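Putative hydrolase (Burkholderia cenocepacia, PDB 4X00) probably acts as a hydrolase of the alpha/beta hydrolase fold, putatively an aryl esterase. Local coordinates at residues K105-G110 with G132-D137; P221-Y226 with S274-M279. One frame throughout, in Å; residues are numbered along the deposited sequence.

Overall arrangement
Interaction 1 lies within the central, largely parallel sheet of an alpha/beta hydrolase fold, joining strands 107-111 and 132-136; interaction 2 packs helix 266-280 on one of its faces, against the next strand, 222-227, with the two centres about 8 Å apart. They meet directly: Tyr135 N lies 2.8 Å from Leu223 O and Asp137 N 2.8 Å from Leu225 O, both probable hydrogen bonds that carry the sheet onward. Across one face, Phe276 CD2 rests 3.5 Å from Val134 CG2, so a single ring serves both contacts. Strand 107-111 leads into a probable nucleophile elbow at Ser112, which with His259 and Asp230 is placed like a Ser-His-Asp catalytic triad, probably the active site.

Interaction 1 (K105-G110 with G132-D137); sequences KPVLVG and GAVYVD
Four main-chain hydrogen bonds zip strands 107-110 and 132-136 together in parallel, their axes 4.6 Å apart at closest approach and 11° from alignment. Leu108 sends its N-H to Gly132 O (3.0 Å), in the plane of that carbonyl, and takes the N-H of Val134 on its own O (2.8 Å). Gly110 repeats the pattern: its N reaches Val134 O at 2.9 Å, almost along the C=O axis, while its O accepts from Val136 N at 2.8 Å, the donor standing above the carbonyl plane. All four are nearly straight at hydrogen. CA-H...O contacts back them up, the shortest from Ala133 CA to Leu108 O (3.2 Å).

Apolar contacts divide between the sheet faces. On the valine face, Val109 CG1, anti to its backbone N, crosses obliquely to Val136 CG2, 3.7 Å away, the tightest side-chain meeting here; Val107 and Val134 touch more loosely. Helix 266-280 packs over this face through Phe269, Leu273 and Phe276. Leu108 CB and Ala133 CB lie side by side at 4.2 Å on the other face, beneath Ile118 of helix 113-125. Tyr135 also points there, its hydroxyl hydrogen-bonded to Ser119.

The two strands and helix 113-125 form a beta-alpha-beta crossover. Gly110, held at both its N and O, opens the GxSxG pattern of a probable nucleophile elbow, consistent with a fixed strand end just before the presumed nucleophile Ser112. Between two apolar layers, the buried main-chain polar groups are mostly satisfied by pairing, with Gly132 N the exception.

Interaction 2 (P221-Y226 with S274-M279); sequences PLLLLY and SDFVRM. With EDO (1,2-ethanediol), chain J.
Strand 222-226 and helix 274-279 approach with no hydrogen bond between them, their nearest alpha carbons, Leu223 CA and Phe276 CA, 7.7 Å apart, so side chains bridge the gap. Phe276 does most of this. Its CG is anti to the backbone N (chi1 174°), which carries the ring out from the helix to the start of the strand. Leu223 slides past it in the opposite direction: its CB meets the CD1-CE1 side of the ring obliquely, 3.6 Å from Phe276 CE1, and its CD2 reaches back to CD1 and to Phe276 CB. At the far end of the ring, Pro221 O sits at the edge, near the ring plane, 3.3 Å from Phe276 CZ, while Pro221 CB lies 3.9 Å from Phe276 CE1.

Met279, one helical turn after Phe276, comes to the same proline CB. Its chain leaves with CG anti to N (chi1 175°) and then bends at chi2 (-82°) and chi3, bringing Met279 CE to 3.9 Å from Pro221 CB and SD alongside Pro221 CG. Pro221 is partly exposed and Met279 exposed, whereas Leu223 and Phe276 are buried.

Away from the strand, Asp275 and Arg278 grip one oxygen of an ethanediol, probably from the crystallisation liquor: EDO O1 donates to Asp275 OD1 (2.6 Å) and accepts from Arg278 NH1 (2.9 Å) at the guanidinium edge.

The helix is amphipathic: its apolar side seats helix 266-280 on the sheet, as in the alpha/beta hydrolase sandwich, while Asp275 and Arg278 lie on its exposed side. Apolar packing mainly accounts for the contact; Pro221 O is already bonded to the Ala133 amide, and its partial charge may in addition suit the C-H edge of Phe276.

Interaction 1 (K105-G110 with G132-D137)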
# COMPACT_ATOMS: atom_id res chain seq x y z
N LYS A 105 -7.54 10.99 -13.67
CA LYS A 105 -6.13 10.66 -13.63
C LYS A 105 -5.54 10.75 -12.23
O LYS A 105 -4.76 11.65 -11.95
CB LYS A 105 -5.34 11.61 -14.55
CG LYS A 105 -5.75 11.61 -16.04
CD LYS A 105 -5.04 10.51 -16.85
CE LYS A 105 -5.37 10.66 -18.34
NZ LYS A 105 -4.75 9.60 -19.20
N PRO A 106 -5.93 9.83 -11.32
CA PRO A 106 -5.32 9.90 -9.98
C PRO A 106 -3.87 9.47 -10.00
O PRO A 106 -3.44 8.69 -10.85
CB PRO A 106 -6.15 8.89 -9.15
CG PRO A 106 -6.60 7.91 -10.17
CD PRO A 106 -6.88 8.71 -11.43
N VAL A 107 -3.13 9.95 -9.01
CA VAL A 107 -1.84 9.36 -8.69
C VAL A 107 -2.10 8.28 -7.64
O VAL A 107 -2.80 8.54 -6.66
CB VAL A 107 -0.86 10.43 -8.17
CG1 VAL A 107 0.39 9.77 -7.56
CG2 VAL A 107 -0.49 11.40 -9.31
N LEU A 108 -1.52 7.10 -7.84
CA LEU A 108 -1.63 6.00 -6.87
C LEU A 108 -0.43 6.00 -5.94
O LEU A 108 0.70 6.22 -6.38
CB LEU A 108 -1.68 4.66 -7.60
CG LEU A 108 -2.73 4.57 -8.71
CD1 LEU A 108 -2.69 3.18 -9.33
CD2 LEU A 108 -4.13 4.92 -8.13
N VAL A 109 -0.67 5.78 -4.65
CA VAL A 109 0.42 5.69 -3.67
C VAL A 109 0.22 4.37 -2.96
O VAL A 109 -0.76 4.21 -2.24
CB VAL A 109 0.39 6.85 -2.66
CG1 VAL A 109 1.53 6.72 -1.64
CG2 VAL A 109 0.48 8.17 -3.42
N GLY A 110 1.13 3.43 -3.14
CA GLY A 110 0.94 2.09 -2.60
C GLY A 110 2.05 1.69 -1.64
O GLY A 110 3.21 1.68 -2.03
N GLY A 132 0.23 8.58 -12.54
CA GLY A 132 1.52 8.16 -12.03
C GLY A 132 1.33 7.27 -10.82
O GLY A 132 0.20 7.14 -10.32
N ALA A 133 2.42 6.69 -10.31
CA ALA A 133 2.32 5.87 -9.11
C ALA A 133 3.58 6.00 -8.29
O ALA A 133 4.68 6.07 -8.84
CB ALA A 133 2.06 4.41 -9.48
N VAL A 134 3.39 6.02 -6.99
CA VAL A 134 4.47 5.98 -6.03
C VAL A 134 4.40 4.64 -5.28
O VAL A 134 3.37 4.33 -4.66
CB VAL A 134 4.37 7.12 -5.01
CG1 VAL A 134 5.56 7.09 -4.05
CG2 VAL A 134 4.28 8.49 -5.74
N TYR A 135 5.46 3.85 -5.36
CA TYR A 135 5.59 2.62 -4.58
C TYR A 135 6.35 3.01 -3.32
O TYR A 135 7.51 3.44 -3.41
CB TYR A 135 6.36 1.54 -5.31
CG TYR A 135 5.60 0.81 -6.39
CD1 TYR A 135 5.00 1.48 -7.46
CD2 TYR A 135 5.52 -0.59 -6.38
CE1 TYR A 135 4.30 0.79 -8.45
CE2 TYR A 135 4.83 -1.27 -7.37
CZ TYR A 135 4.23 -0.59 -8.40
OH TYR A 135 3.56 -1.28 -9.37
N VAL A 136 5.72 2.89 -2.17
CA VAL A 136 6.36 3.24 -0.92
C VAL A 136 6.75 1.95 -0.21
O VAL A 136 5.88 1.22 0.28
CB VAL A 136 5.43 4.06 -0.04
CG1 VAL A 136 6.25 4.55 1.18
CG2 VAL A 136 4.79 5.19 -0.86
N ASP A 137 8.04 1.63 -0.21
CA ASP A 137 8.47 0.33 0.32
C ASP A 137 7.60 -0.78 -0.26
O ASP A 137 7.20 -1.72 0.44
CB ASP A 137 8.47 0.35 1.85
CG ASP A 137 9.58 1.22 2.36
OD1 ASP A 137 9.37 2.45 2.34
OD2 ASP A 137 10.71 0.71 2.65

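Interaction 2 (P221-Y226 with S274-M279)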
# COMPACT_ATOMS: atom_id res chain seq x y z
N PRO A 221 4.78 8.33 -14.98
CA PRO A 221 5.91 8.33 -14.06
C PRO A 221 5.70 7.40 -12.87
O PRO A 221 4.60 7.28 -12.30
CB PRO A 221 5.97 9.80 -13.59
CG PRO A 221 5.22 10.59 -14.62
CD PRO A 221 4.14 9.65 -15.11
N LEU A 222 6.80 6.77 -12.48
CA LEU A 222 6.85 5.88 -11.34
C LEU A 222 7.98 6.31 -10.41
O LEU A 222 9.13 6.51 -10.85
CB LEU A 222 7.08 4.43 -11.78
CG LEU A 222 6.01 3.82 -12.67
CD1 LEU A 222 6.46 2.44 -13.14
CD2 LEU A 222 4.69 3.73 -11.91
N LEU A 223 7.66 6.41 -9.13
CA LEU A 223 8.64 6.77 -8.11
C LEU A 223 8.64 5.68 -7.03
O LEU A 223 7.58 5.30 -6.53
CB LEU A 223 8.29 8.13 -7.50
CG LEU A 223 9.13 8.58 -6.30
CD1 LEU A 223 10.60 8.77 -6.70
CD2 LEU A 223 8.56 9.88 -5.77
N LEU A 224 9.81 5.17 -6.71
CA LEU A 224 9.96 4.17 -5.66
C LEU A 224 10.66 4.83 -4.49
O LEU A 224 11.80 5.27 -4.61
CB LEU A 224 10.76 2.98 -6.17
CG LEU A 224 9.90 1.83 -6.70
CD1 LEU A 224 8.96 2.25 -7.86
CD2 LEU A 224 10.83 0.66 -7.07
N LEU A 225 9.98 4.92 -3.36
CA LEU A 225 10.50 5.58 -2.17
C LEU A 225 10.61 4.52 -1.09
O LEU A 225 9.57 3.95 -0.71
CB LEU A 225 9.59 6.71 -1.69
CG LEU A 225 9.35 7.96 -2.53
CD1 LEU A 225 8.46 8.92 -1.75
CD2 LEU A 225 10.62 8.68 -2.76
N TYR A 226 11.83 4.22 -0.63
CA TYR A 226 12.03 3.13 0.36
C TYR A 226 12.85 3.64 1.53
O TYR A 226 13.81 4.40 1.33
CB TYR A 226 12.80 1.94 -0.26
CG TYR A 226 11.97 1.08 -1.18
CD1 TYR A 226 11.44 1.60 -2.34
CD2 TYR A 226 11.70 -0.25 -0.86
CE1 TYR A 226 10.67 0.83 -3.18
CE2 TYR A 226 10.94 -1.05 -1.72
CZ TYR A 226 10.41 -0.49 -2.87
OH TYR A 226 9.64 -1.23 -3.74
N SER A 274 4.08 15.53 -2.85
CA SER A 274 3.49 16.68 -3.54
C SER A 274 4.31 17.04 -4.79
O SER A 274 3.75 17.31 -5.85
CB SER A 274 3.36 17.88 -2.60
OG SER A 274 2.75 18.97 -3.27
N ASP A 275 5.64 16.98 -4.66
CA ASP A 275 6.51 17.27 -5.80
C ASP A 275 6.27 16.26 -6.93
O ASP A 275 6.24 16.64 -8.09
CB ASP A 275 7.98 17.26 -5.38
CG ASP A 275 8.34 18.44 -4.50
OD1 ASP A 275 7.50 19.36 -4.35
OD2 ASP A 275 9.47 18.46 -3.97
N PHE A 276 6.10 14.98 -6.59
CA PHE A 276 5.87 13.98 -7.60
C PHE A 276 4.54 14.24 -8.33
O PHE A 276 4.47 14.18 -9.58
CB PHE A 276 5.84 12.59 -6.97
CG PHE A 276 5.48 11.51 -7.95
CD1 PHE A 276 6.45 10.99 -8.79
CD2 PHE A 276 4.17 11.04 -8.08
CE1 PHE A 276 6.16 10.02 -9.74
CE2 PHE A 276 3.85 10.04 -9.02
CZ PHE A 276 4.85 9.53 -9.85
N VAL A 277 3.50 14.55 -7.57
CA VAL A 277 2.20 14.78 -8.18
C VAL A 277 2.27 16.00 -9.09
O VAL A 277 1.79 15.96 -10.23
CB VAL A 277 1.08 14.95 -7.10
CG1 VAL A 277 -0.23 15.37 -7.76
CG2 VAL A 277 0.94 13.64 -6.28
N ARG A 278 2.88 17.08 -8.62
CA ARG A 278 3.04 18.29 -9.44
C ARG A 278 3.76 17.98 -10.75
O ARG A 278 3.38 18.47 -11.82
CB ARG A 278 3.80 19.34 -8.65
CG ARG A 278 2.92 19.93 -7.54
CD ARG A 278 3.74 20.66 -6.52
NE ARG A 278 2.91 21.54 -5.73
CZ ARG A 278 3.39 22.47 -4.90
NH1 ARG A 278 4.70 22.62 -4.77
NH2 ARG A 278 2.55 23.25 -4.24
N MET A 279 4.82 17.20 -10.67
CA MET A 279 5.58 16.82 -11.85
C MET A 279 4.72 15.95 -12.80
O MET A 279 4.69 16.17 -14.02
CB MET A 279 6.85 16.08 -11.41
CG MET A 279 7.70 15.50 -12.53
SD MET A 279 7.14 13.89 -13.16
CE MET A 279 7.24 12.90 -11.67
C1 EDO J . 7.69 21.47 -7.22
O1 EDO J . 7.11 21.46 -5.91
C2 EDO J . 9.18 21.15 -7.16
O2 EDO J . 9.91 22.27 -6.63